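Long-range contacts in cell death abnormality protein 2 (Caenorhabditis elegans, PDB 3QWX), which acts as a Crk-family SH2-SH3 signalling adaptor that binds CED-5 and is required for cell-corpse engulfment and cell migration: residues A[4-14]-A[92-101]; A[28-39]-A[51-62]. All coordinates share one frame; numbering follows the deposited sequence.

Contact 1 of 2, residues A[4-14]-A[92-101]; sequences NGFDPFEWRSF and IPALLNHFKM
On one side of the SH2 domain the N-terminal segment 4-14 lies over helix 92-98, the second helix of the fold, and Lys100 just beyond it closes one end of the contact on Phe6. The lysine chain is extended beyond CG and runs over one face of the Phe6 ring, CE standing 3.6 Å from the ring centroid in a CH-pi contact. The same extended chain carries NZ on, away from the ring, to Phe6 O, to which it donates at 2.8 Å in the carbonyl plane. NZ remains over the ring as a cation-pi partner, 4.6 Å from the centroid. Pro8 sits where the 3-10 turn 8-13 meets the helix, its CB 3.4 Å from Pro93 O, and Phe9 receives Pro93 CB over one ring face. In the SH2 fold this helix packs against the central sheet, and Leu96 points from it into the interior: its CD1 lies 3.4 Å from Trp11 CB and meets the Phe14 ring at its edge, 3.6 Å from CE1. Trp11 CG lies between the backbone N and the carbonyl carbon (chi1 66°), which turns the indole toward the start of the helix, where Ile92 CG2 sits over the five-membered ring, 3.8 Å from its centroid. Arg12 CG covers the opposite indole face, and Tyr49 meets Trp11 edge-to-face.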
loop_
_atom_site.group_PDB
_atom_site.type_symbol
_atom_site.label_atom_id
_atom_site.label_comp_id
_atom_site.label_asym_id
_atom_site.label_seq_id
_atom_site.Cartn_x
_atom_site.Cartn_y
_atom_site.Cartn_z
ATOM N N ASN A 4 -6.746 -0.539 16.212
ATOM C CA ASN A 4 -6.207 0.816 16.139
ATOM C C ASN A 4 -6.554 1.514 14.809
ATOM O O ASN A 4 -7.694 1.428 14.343
ATOM C CB ASN A 4 -4.693 0.820 16.406
ATOM C CG ASN A 4 -4.310 0.094 17.702
ATOM O OD1 ASN A 4 -4.774 -1.022 17.967
ATOM N ND2 ASN A 4 -3.434 0.720 18.503
ATOM N N GLY A 5 -5.575 2.190 14.201
ATOM C CA GLY A 5 -5.824 3.058 13.054
ATOM C C GLY A 5 -5.842 2.383 11.688
ATOM O O GLY A 5 -6.184 3.004 10.670
ATOM N N PHE A 6 -5.462 1.113 11.661
ATOM C CA PHE A 6 -5.490 0.320 10.447
ATOM C C PHE A 6 -5.540 -1.150 10.848
ATOM O O PHE A 6 -5.275 -1.501 11.999
ATOM C CB PHE A 6 -4.267 0.615 9.565
ATOM C CG PHE A 6 -2.951 0.264 10.215
ATOM C CD1 PHE A 6 -2.375 -0.993 10.022
ATOM C CD2 PHE A 6 -2.295 1.178 11.018
ATOM C CE1 PHE A 6 -1.167 -1.316 10.616
ATOM C CE2 PHE A 6 -1.083 0.855 11.626
ATOM C CZ PHE A 6 -0.526 -0.390 11.426
ATOM N N ASP A 7 -5.906 -2.000 9.899
ATOM C CA ASP A 7 -5.961 -3.434 10.132
ATOM C C ASP A 7 -4.732 -4.069 9.485
ATOM O O ASP A 7 -4.606 -4.068 8.254
ATOM C CB ASP A 7 -7.257 -4.006 9.549
ATOM C CG ASP A 7 -7.390 -5.510 9.760
ATOM O OD1 ASP A 7 -6.443 -6.135 10.290
ATOM O OD2 ASP A 7 -8.449 -6.067 9.384
ATOM N N PRO A 8 -3.805 -4.581 10.318
ATOM C CA PRO A 8 -2.538 -5.164 9.856
ATOM C C PRO A 8 -2.762 -6.313 8.889
ATOM O O PRO A 8 -1.955 -6.512 7.992
ATOM C CB PRO A 8 -1.904 -5.700 11.157
ATOM C CG PRO A 8 -2.507 -4.905 12.224
ATOM C CD PRO A 8 -3.921 -4.637 11.789
ATOM N N PHE A 9 -3.845 -7.067 9.067
ATOM C CA PHE A 9 -4.124 -8.185 8.168
ATOM C C PHE A 9 -4.491 -7.729 6.749
ATOM O O PHE A 9 -4.338 -8.475 5.779
ATOM C CB PHE A 9 -5.176 -9.126 8.766
ATOM C CG PHE A 9 -4.690 -9.833 10.001
ATOM C CD1 PHE A 9 -3.800 -10.892 9.901
ATOM C CD2 PHE A 9 -5.072 -9.403 11.259
ATOM C CE1 PHE A 9 -3.324 -11.528 11.053
ATOM C CE2 PHE A 9 -4.598 -10.035 12.412
ATOM C CZ PHE A 9 -3.721 -11.090 12.297
ATOM N N GLU A 10 -4.939 -6.488 6.633
ATOM C CA GLU A 10 -5.344 -5.943 5.335
ATOM C C GLU A 10 -4.268 -5.062 4.693
ATOM O O GLU A 10 -4.574 -4.095 3.983
ATOM C CB GLU A 10 -6.654 -5.180 5.484
ATOM C CG GLU A 10 -7.811 -6.077 5.899
ATOM C CD GLU A 10 -7.989 -7.268 4.963
ATOM O OE1 GLU A 10 -7.879 -7.082 3.724
ATOM O OE2 GLU A 10 -8.231 -8.392 5.465
ATOM N N TRP A 11 -3.008 -5.423 4.911
ATOM C CA TRP A 11 -1.887 -4.602 4.456
ATOM C C TRP A 11 -1.752 -4.497 2.934
ATOM O O TRP A 11 -1.134 -3.556 2.424
ATOM C CB TRP A 11 -0.575 -5.094 5.069
ATOM C CG TRP A 11 -0.144 -6.457 4.620
ATOM C CD1 TRP A 11 -0.355 -7.638 5.273
ATOM C CD2 TRP A 11 0.588 -6.782 3.430
ATOM N NE1 TRP A 11 0.203 -8.675 4.566
ATOM C CE2 TRP A 11 0.779 -8.178 3.426
ATOM C CE3 TRP A 11 1.094 -6.028 2.362
ATOM C CZ2 TRP A 11 1.456 -8.839 2.391
ATOM C CZ3 TRP A 11 1.768 -6.687 1.338
ATOM C CH2 TRP A 11 1.942 -8.075 1.361
ATOM N N ARG A 12 -2.318 -5.458 2.212
ATOM C CA ARG A 12 -2.257 -5.436 0.751
ATOM C C ARG A 12 -3.042 -4.249 0.184
ATOM O O ARG A 12 -2.817 -3.825 -0.951
ATOM C CB ARG A 12 -2.714 -6.777 0.162
ATOM C CG ARG A 12 -1.692 -7.909 0.382
ATOM C CD ARG A 12 -2.250 -9.259 -0.039
ATOM N NE ARG A 12 -1.280 -10.353 0.074
ATOM C CZ ARG A 12 -1.016 -11.023 1.194
ATOM N NH1 ARG A 12 -1.623 -10.700 2.335
ATOM N NH2 ARG A 12 -0.124 -12.008 1.183
ATOM N N SER A 13 -3.932 -3.691 0.999
ATOM C CA SER A 13 -4.657 -2.475 0.637
ATOM C C SER A 13 -3.857 -1.192 0.912
ATOM O O SER A 13 -4.255 -0.109 0.485
ATOM C CB SER A 13 -6.010 -2.417 1.345
ATOM O OG SER A 13 -6.787 -3.567 1.047
ATOM N N PHE A 14 -2.745 -1.291 1.640
ATOM C CA PHE A 14 -1.822 -0.147 1.679
ATOM C C PHE A 14 -0.452 -0.448 1.062
ATOM O O PHE A 14 0.568 0.158 1.419
ATOM C CB PHE A 14 -1.742 0.537 3.045
ATOM C CG PHE A 14 -1.641 -0.395 4.219
ATOM C CD1 PHE A 14 -0.435 -0.986 4.552
ATOM C CD2 PHE A 14 -2.745 -0.620 5.032
ATOM C CE1 PHE A 14 -0.335 -1.823 5.672
ATOM C CE2 PHE A 14 -2.658 -1.449 6.151
ATOM C CZ PHE A 14 -1.452 -2.055 6.463
ATOM N N ILE A 92 3.884 -10.544 8.317
ATOM C CA ILE A 92 3.813 -9.107 8.102
ATOM C C ILE A 92 2.738 -8.425 8.977
ATOM O O ILE A 92 2.945 -7.317 9.460
ATOM C CB ILE A 92 3.635 -8.765 6.584
ATOM C CG1 ILE A 92 4.908 -9.126 5.803
ATOM C CG2 ILE A 92 3.293 -7.293 6.393
ATOM C CD1 ILE A 92 4.750 -9.113 4.276
ATOM N N PRO A 93 1.579 -9.075 9.182
ATOM C CA PRO A 93 0.642 -8.376 10.072
ATOM C C PRO A 93 1.181 -8.238 11.497
ATOM O O PRO A 93 0.975 -7.197 12.141
ATOM C CB PRO A 93 -0.613 -9.257 10.013
ATOM C CG PRO A 93 -0.526 -9.903 8.612
ATOM C CD PRO A 93 0.946 -10.215 8.492
ATOM N N ALA A 94 1.875 -9.266 11.975
ATOM C CA ALA A 94 2.473 -9.226 13.299
ATOM C C ALA A 94 3.494 -8.091 13.381
ATOM O O ALA A 94 3.539 -7.359 14.367
ATOM C CB ALA A 94 3.119 -10.564 13.639
ATOM N N LEU A 95 4.298 -7.940 12.327
ATOM C CA LEU A 95 5.285 -6.868 12.246
ATOM C C LEU A 95 4.607 -5.508 12.301
ATOM O O LEU A 95 5.029 -4.635 13.046
ATOM C CB LEU A 95 6.111 -6.991 10.954
ATOM C CG LEU A 95 7.198 -5.954 10.614
ATOM C CD1 LEU A 95 8.225 -6.529 9.649
ATOM C CD2 LEU A 95 6.602 -4.656 10.065
ATOM N N LEU A 96 3.568 -5.324 11.491
ATOM C CA LEU A 96 2.864 -4.043 11.402
ATOM C C LEU A 96 2.150 -3.706 12.703
ATOM O O LEU A 96 2.198 -2.571 13.159
ATOM C CB LEU A 96 1.836 -4.060 10.260
ATOM C CG LEU A 96 2.375 -4.188 8.824
ATOM C CD1 LEU A 96 1.229 -4.292 7.847
ATOM C CD2 LEU A 96 3.286 -3.020 8.468
ATOM N N ASN A 97 1.457 -4.687 13.280
ATOM C CA ASN A 97 0.842 -4.496 14.595
ATOM C C ASN A 97 1.858 -4.040 15.634
ATOM O O ASN A 97 1.596 -3.132 16.438
ATOM C CB ASN A 97 0.200 -5.786 15.089
ATOM C CG ASN A 97 -0.415 -5.628 16.465
ATOM O OD1 ASN A 97 -1.467 -4.998 16.613
ATOM N ND2 ASN A 97 0.240 -6.193 17.478
ATOM N N HIS A 98 3.019 -4.686 15.624
ATOM C CA HIS A 98 4.044 -4.414 16.625
ATOM C C HIS A 98 4.423 -2.930 16.619
ATOM O O HIS A 98 4.648 -2.325 17.667
ATOM C CB HIS A 98 5.277 -5.292 16.365
ATOM C CG HIS A 98 6.417 -5.036 17.303
ATOM N ND1 HIS A 98 6.526 -5.654 18.528
ATOM C CD2 HIS A 98 7.498 -4.229 17.192
ATOM C CE1 HIS A 98 7.626 -5.243 19.133
ATOM N NE2 HIS A 98 8.235 -4.380 18.342
ATOM N N PHE A 99 4.490 -2.334 15.435
ATOM C CA PHE A 99 4.981 -0.961 15.340
ATOM C C PHE A 99 3.872 0.095 15.431
ATOM O O PHE A 99 4.099 1.272 15.180
ATOM C CB PHE A 99 5.881 -0.782 14.109
ATOM C CG PHE A 99 7.234 -1.451 14.255
ATOM C CD1 PHE A 99 8.208 -0.894 15.064
ATOM C CD2 PHE A 99 7.520 -2.635 13.586
ATOM C CE1 PHE A 99 9.449 -1.492 15.207
ATOM C CE2 PHE A 99 8.760 -3.257 13.726
ATOM C CZ PHE A 99 9.728 -2.680 14.534
ATOM N N LYS A 100 2.677 -0.335 15.817
ATOM C CA LYS A 100 1.638 0.594 16.234
ATOM C C LYS A 100 2.001 1.210 17.582
ATOM O O LYS A 100 1.701 2.373 17.838
ATOM C CB LYS A 100 0.284 -0.110 16.367
ATOM C CG LYS A 100 -0.452 -0.383 15.064
ATOM C CD LYS A 100 -1.864 -0.855 15.387
ATOM C CE LYS A 100 -2.708 -1.055 14.154
ATOM N NZ LYS A 100 -4.085 -1.478 14.533
ATOM N N MET A 101 2.641 0.421 18.437
ATOM C CA MET A 101 2.862 0.810 19.835
ATOM C C MET A 101 4.332 0.815 20.228
ATOM O O MET A 101 4.665 0.925 21.410
ATOM C CB MET A 101 2.087 -0.110 20.789
ATOM C CG MET A 101 0.568 0.066 20.756
ATOM S SD MET A 101 0.009 1.737 21.181
ATOM C CE MET A 101 0.144 1.701 22.972
#

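Contact 2 of 2, residues A[28-39]-A[51-62]; sequences LGEPQVSIGTFL and LTVREADEGNAV
Arg54 NH1 is gripped by two backbone carbonyls, Leu28 O at 2.8 Å and Glu30 O at 2.7 Å, both close to the guanidinium plane. This ties the end of helix 21-29 and the turn after it to strand 49-54, which forms an antiparallel hairpin with strand 37-42 in the central sheet of the SH2 domain. A bend at chi2 (63°) brings the arginine chain round to these carbonyls. Within its own segment, NH2 forms a salt bridge with Asp57 OD1 (3.2 Å), its hydrogen bond weak; with the two NH1 bonds, the NE bond to Ala56 O fixes the rotation of the guanidinium. Val33 O lies over one of its faces without a bond. Glu30 O also accepts from Val33 N, which comes from the other face of the carbonyl plane. Gly36 N, in the turn before strand 37-42, donates to Arg54 O (2.8 Å); the strands then pair through Arg54 N to Thr37 O and a reciprocal pair between Leu39 and Thr52. Phe38 and Val53, the non-hydrogen-bonded pair, face the side where Phe38 CD2 meets Leu51 CD1 at 3.7 Å. Leu39 and Thr52 face helix 21-29, and Leu28 CD1 presses tightly on Thr52 CG2, 3.5 Å away.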
loop_
_atom_site.group_PDB
_atom_site.type_symbol
_atom_site.label_atom_id
_atom_site.label_comp_id
_atom_site.label_asym_id
_atom_site.label_seq_id
_atom_site.Cartn_x
_atom_site.Cartn_y
_atom_site.Cartn_z
ATOM N N LEU A 28 5.317 10.819 0.914
ATOM C CA LEU A 28 5.262 10.819 2.372
ATOM C C LEU A 28 5.974 12.027 2.987
ATOM O O LEU A 28 5.737 12.370 4.151
ATOM C CB LEU A 28 5.780 9.490 2.944
ATOM C CG LEU A 28 4.759 8.341 2.872
ATOM C CD1 LEU A 28 5.393 7.019 3.221
ATOM C CD2 LEU A 28 3.564 8.584 3.797
ATOM N N GLY A 29 6.817 12.686 2.193
ATOM C CA GLY A 29 7.519 13.874 2.639
ATOM C C GLY A 29 6.763 15.186 2.462
ATOM O O GLY A 29 7.215 16.236 2.933
ATOM N N GLU A 30 5.614 15.134 1.787
ATOM C CA GLU A 30 4.812 16.335 1.552
ATOM C C GLU A 30 4.372 16.973 2.881
ATOM O O GLU A 30 4.149 16.271 3.870
ATOM C CB GLU A 30 3.633 16.027 0.605
ATOM C CG GLU A 30 4.109 15.689 -0.815
ATOM C CD GLU A 30 2.987 15.522 -1.823
ATOM O OE1 GLU A 30 1.833 15.256 -1.427
ATOM O OE2 GLU A 30 3.272 15.654 -3.030
ATOM N N PRO A 31 4.282 18.314 2.919
ATOM C CA PRO A 31 4.099 19.050 4.186
ATOM C C PRO A 31 2.839 18.671 4.949
ATOM O O PRO A 31 2.851 18.701 6.178
ATOM C CB PRO A 31 4.018 20.518 3.738
ATOM C CG PRO A 31 4.731 20.553 2.433
ATOM C CD PRO A 31 4.472 19.219 1.774
ATOM N N GLN A 32 1.767 18.326 4.242
ATOM C CA GLN A 32 0.486 18.040 4.904
ATOM C C GLN A 32 0.368 16.602 5.454
ATOM O O GLN A 32 -0.611 16.251 6.118
ATOM C CB GLN A 32 -0.678 18.342 3.952
ATOM C CG GLN A 32 -0.949 17.267 2.899
ATOM C CD GLN A 32 0.127 17.169 1.823
ATOM O OE1 GLN A 32 0.973 18.043 1.690
ATOM N NE2 GLN A 32 0.095 16.085 1.058
ATOM N N VAL A 33 1.356 15.768 5.154
ATOM C CA VAL A 33 1.360 14.380 5.627
ATOM C C VAL A 33 1.731 14.310 7.110
ATOM O O VAL A 33 2.775 14.822 7.521
ATOM C CB VAL A 33 2.340 13.507 4.805
ATOM C CG1 VAL A 33 2.445 12.096 5.403
ATOM C CG2 VAL A 33 1.907 13.454 3.353
ATOM N N SER A 34 0.877 13.672 7.911
ATOM C CA SER A 34 1.090 13.629 9.359
ATOM C C SER A 34 2.089 12.550 9.756
ATOM O O SER A 34 2.234 11.536 9.074
ATOM C CB SER A 34 -0.232 13.427 10.095
ATOM O OG SER A 34 -0.902 12.276 9.620
ATOM N N ILE A 35 2.799 12.780 10.849
ATOM C CA ILE A 35 3.741 11.784 11.327
ATOM C C ILE A 35 2.992 10.488 11.634
ATOM O O ILE A 35 1.885 10.514 12.157
ATOM C CB ILE A 35 4.530 12.307 12.544
ATOM C CG1 ILE A 35 5.490 13.422 12.102
ATOM C CG2 ILE A 35 5.314 11.177 13.197
ATOM C CD1 ILE A 35 6.117 14.204 13.283
ATOM N N GLY A 36 3.575 9.352 11.277
ATOM C CA GLY A 36 2.927 8.071 11.511
ATOM C C GLY A 36 2.252 7.523 10.260
ATOM O O GLY A 36 1.780 6.368 10.239
ATOM N N THR A 37 2.187 8.350 9.218
ATOM C CA THR A 37 1.627 7.894 7.939
ATOM C C THR A 37 2.647 6.983 7.251
ATOM O O THR A 37 3.844 7.273 7.246
ATOM C CB THR A 37 1.245 9.087 7.028
ATOM O OG1 THR A 37 0.483 10.028 7.783
ATOM C CG2 THR A 37 0.418 8.641 5.840
ATOM N N PHE A 38 2.176 5.878 6.685
ATOM C CA PHE A 38 3.078 4.885 6.106
ATOM C C PHE A 38 2.468 4.178 4.897
ATOM O O PHE A 38 1.248 4.200 4.681
ATOM C CB PHE A 38 3.446 3.831 7.166
ATOM C CG PHE A 38 2.303 2.931 7.531
ATOM C CD1 PHE A 38 1.363 3.326 8.471
ATOM C CD2 PHE A 38 2.148 1.709 6.908
ATOM C CE1 PHE A 38 0.296 2.510 8.799
ATOM C CE2 PHE A 38 1.071 0.880 7.229
ATOM C CZ PHE A 38 0.143 1.290 8.173
ATOM N N LEU A 39 3.323 3.542 4.109
ATOM C CA LEU A 39 2.851 2.645 3.074
ATOM C C LEU A 39 3.840 1.515 2.891
ATOM O O LEU A 39 4.988 1.592 3.344
ATOM C CB LEU A 39 2.633 3.391 1.758
ATOM C CG LEU A 39 3.806 4.169 1.148
ATOM C CD1 LEU A 39 4.782 3.243 0.421
ATOM C CD2 LEU A 39 3.250 5.212 0.184
ATOM N N LEU A 51 8.894 -0.781 3.805
ATOM C CA LEU A 51 7.958 0.018 4.561
ATOM C C LEU A 51 8.512 1.437 4.571
ATOM O O LEU A 51 9.633 1.655 5.027
ATOM C CB LEU A 51 7.870 -0.525 5.995
ATOM C CG LEU A 51 7.011 0.208 7.021
ATOM C CD1 LEU A 51 5.522 0.144 6.671
ATOM C CD2 LEU A 51 7.259 -0.378 8.398
ATOM N N THR A 52 7.729 2.389 4.078
ATOM C CA THR A 52 8.112 3.810 4.062
ATOM C C THR A 52 7.191 4.622 4.987
ATOM O O THR A 52 5.967 4.523 4.889
ATOM C CB THR A 52 8.080 4.406 2.607
ATOM O OG1 THR A 52 8.906 3.615 1.746
ATOM C CG2 THR A 52 8.591 5.847 2.587
ATOM N N VAL A 53 7.793 5.411 5.883
ATOM C CA VAL A 53 7.078 6.084 6.970
ATOM C C VAL A 53 7.514 7.549 7.144
ATOM O O VAL A 53 8.698 7.863 7.103
ATOM C CB VAL A 53 7.299 5.360 8.335
ATOM C CG1 VAL A 53 6.243 5.776 9.353
ATOM C CG2 VAL A 53 7.283 3.858 8.167
ATOM N N ARG A 54 6.546 8.438 7.341
ATOM C CA ARG A 54 6.830 9.815 7.752
ATOM C C ARG A 54 6.993 9.794 9.270
ATOM O O ARG A 54 6.035 9.515 9.999
ATOM C CB ARG A 54 5.660 10.723 7.368
ATOM C CG ARG A 54 5.764 12.166 7.853
ATOM C CD ARG A 54 6.952 12.907 7.266
ATOM N NE ARG A 54 6.845 14.343 7.528
ATOM C CZ ARG A 54 6.198 15.200 6.733
ATOM N NH1 ARG A 54 5.618 14.761 5.622
ATOM N NH2 ARG A 54 6.139 16.495 7.038
ATOM N N GLU A 55 8.208 10.053 9.741
ATOM C CA GLU A 55 8.526 9.878 11.161
ATOM C C GLU A 55 8.895 11.184 11.852
ATOM O O GLU A 55 8.977 11.251 13.079
ATOM C CB GLU A 55 9.641 8.839 11.339
ATOM C CG GLU A 55 9.194 7.432 10.938
ATOM C CD GLU A 55 10.125 6.349 11.413
ATOM O OE1 GLU A 55 10.376 6.250 12.638
ATOM O OE2 GLU A 55 10.602 5.583 10.560
ATOM N N ALA A 56 9.116 12.226 11.064
ATOM C CA ALA A 56 9.462 13.527 11.622
ATOM C C ALA A 56 9.039 14.634 10.665
ATOM O O ALA A 56 8.848 14.395 9.478
ATOM C CB ALA A 56 10.964 13.600 11.905
ATOM N N ASP A 57 8.900 15.846 11.184
ATOM C CA ASP A 57 8.598 16.990 10.337
ATOM C C ASP A 57 9.877 17.599 9.760
ATOM O O ASP A 57 9.964 17.845 8.556
ATOM C CB ASP A 57 7.754 18.015 11.095
ATOM C CG ASP A 57 6.274 17.646 11.112
ATOM O OD1 ASP A 57 5.853 16.832 10.254
ATOM O OD2 ASP A 57 5.531 18.163 11.975
ATOM N N GLU A 58 10.869 17.809 10.619
ATOM C CA GLU A 58 12.181 18.300 10.202
ATOM C C GLU A 58 13.058 17.097 9.897
ATOM O O GLU A 58 13.305 16.282 10.796
ATOM C CB GLU A 58 12.836 19.092 11.342
ATOM C CG GLU A 58 11.860 19.858 12.226
ATOM C CD GLU A 58 12.492 20.341 13.522
ATOM O OE1 GLU A 58 13.730 20.227 13.661
ATOM O OE2 GLU A 58 11.749 20.832 14.403
ATOM N N GLY A 59 13.528 16.990 8.650
ATOM C CA GLY A 59 14.337 15.852 8.218
ATOM C C GLY A 59 15.316 15.520 9.312
ATOM O O GLY A 59 15.800 16.449 9.965
ATOM N N ASN A 60 15.635 14.247 9.552
ATOM C CA ASN A 60 15.278 13.067 8.751
ATOM C C ASN A 60 13.777 12.719 8.724
ATOM O O ASN A 60 13.296 11.943 9.551
ATOM C CB ASN A 60 16.086 11.895 9.325
ATOM C CG ASN A 60 15.799 10.571 8.642
ATOM O OD1 ASN A 60 15.222 10.519 7.557
ATOM N ND2 ASN A 60 16.212 9.490 9.284
ATOM N N ALA A 61 13.039 13.284 7.774
ATOM C CA ALA A 61 11.578 13.203 7.810
ATOM C C ALA A 61 11.000 11.843 7.425
ATOM O O ALA A 61 10.129 11.311 8.119
ATOM C CB ALA A 61 10.957 14.310 6.948
ATOM N N VAL A 62 11.455 11.304 6.301
ATOM C CA VAL A 62 10.904 10.064 5.790
ATOM C C VAL A 62 11.934 8.935 5.880
ATOM O O VAL A 62 13.062 9.095 5.425
ATOM C CB VAL A 62 10.381 10.247 4.337
ATOM C CG1 VAL A 62 9.853 8.942 3.789
ATOM C CG2 VAL A 62 9.275 11.302 4.303
#

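Overall arrangement
Both contacts belong to the SH2 domain, and the SH3 domain that follows takes no part in either. Their centres are about 17 Å apart. Contact 2 falls between the two segments of contact 1 along the chain: the N-terminal segment comes first, then the helix 21-29 end and hairpin 37-54, and last helix 92-98. Contact 1 covers the face of the central sheet that carries Phe38, whereas helix 21-29 packs on the face with Leu39 and Thr52. The two meet where the Phe6 and Phe14 rings pack edge-to-face on Phe38, so that the N-terminal segment joins the sheet and helix 92-98 in one hydrophobic core.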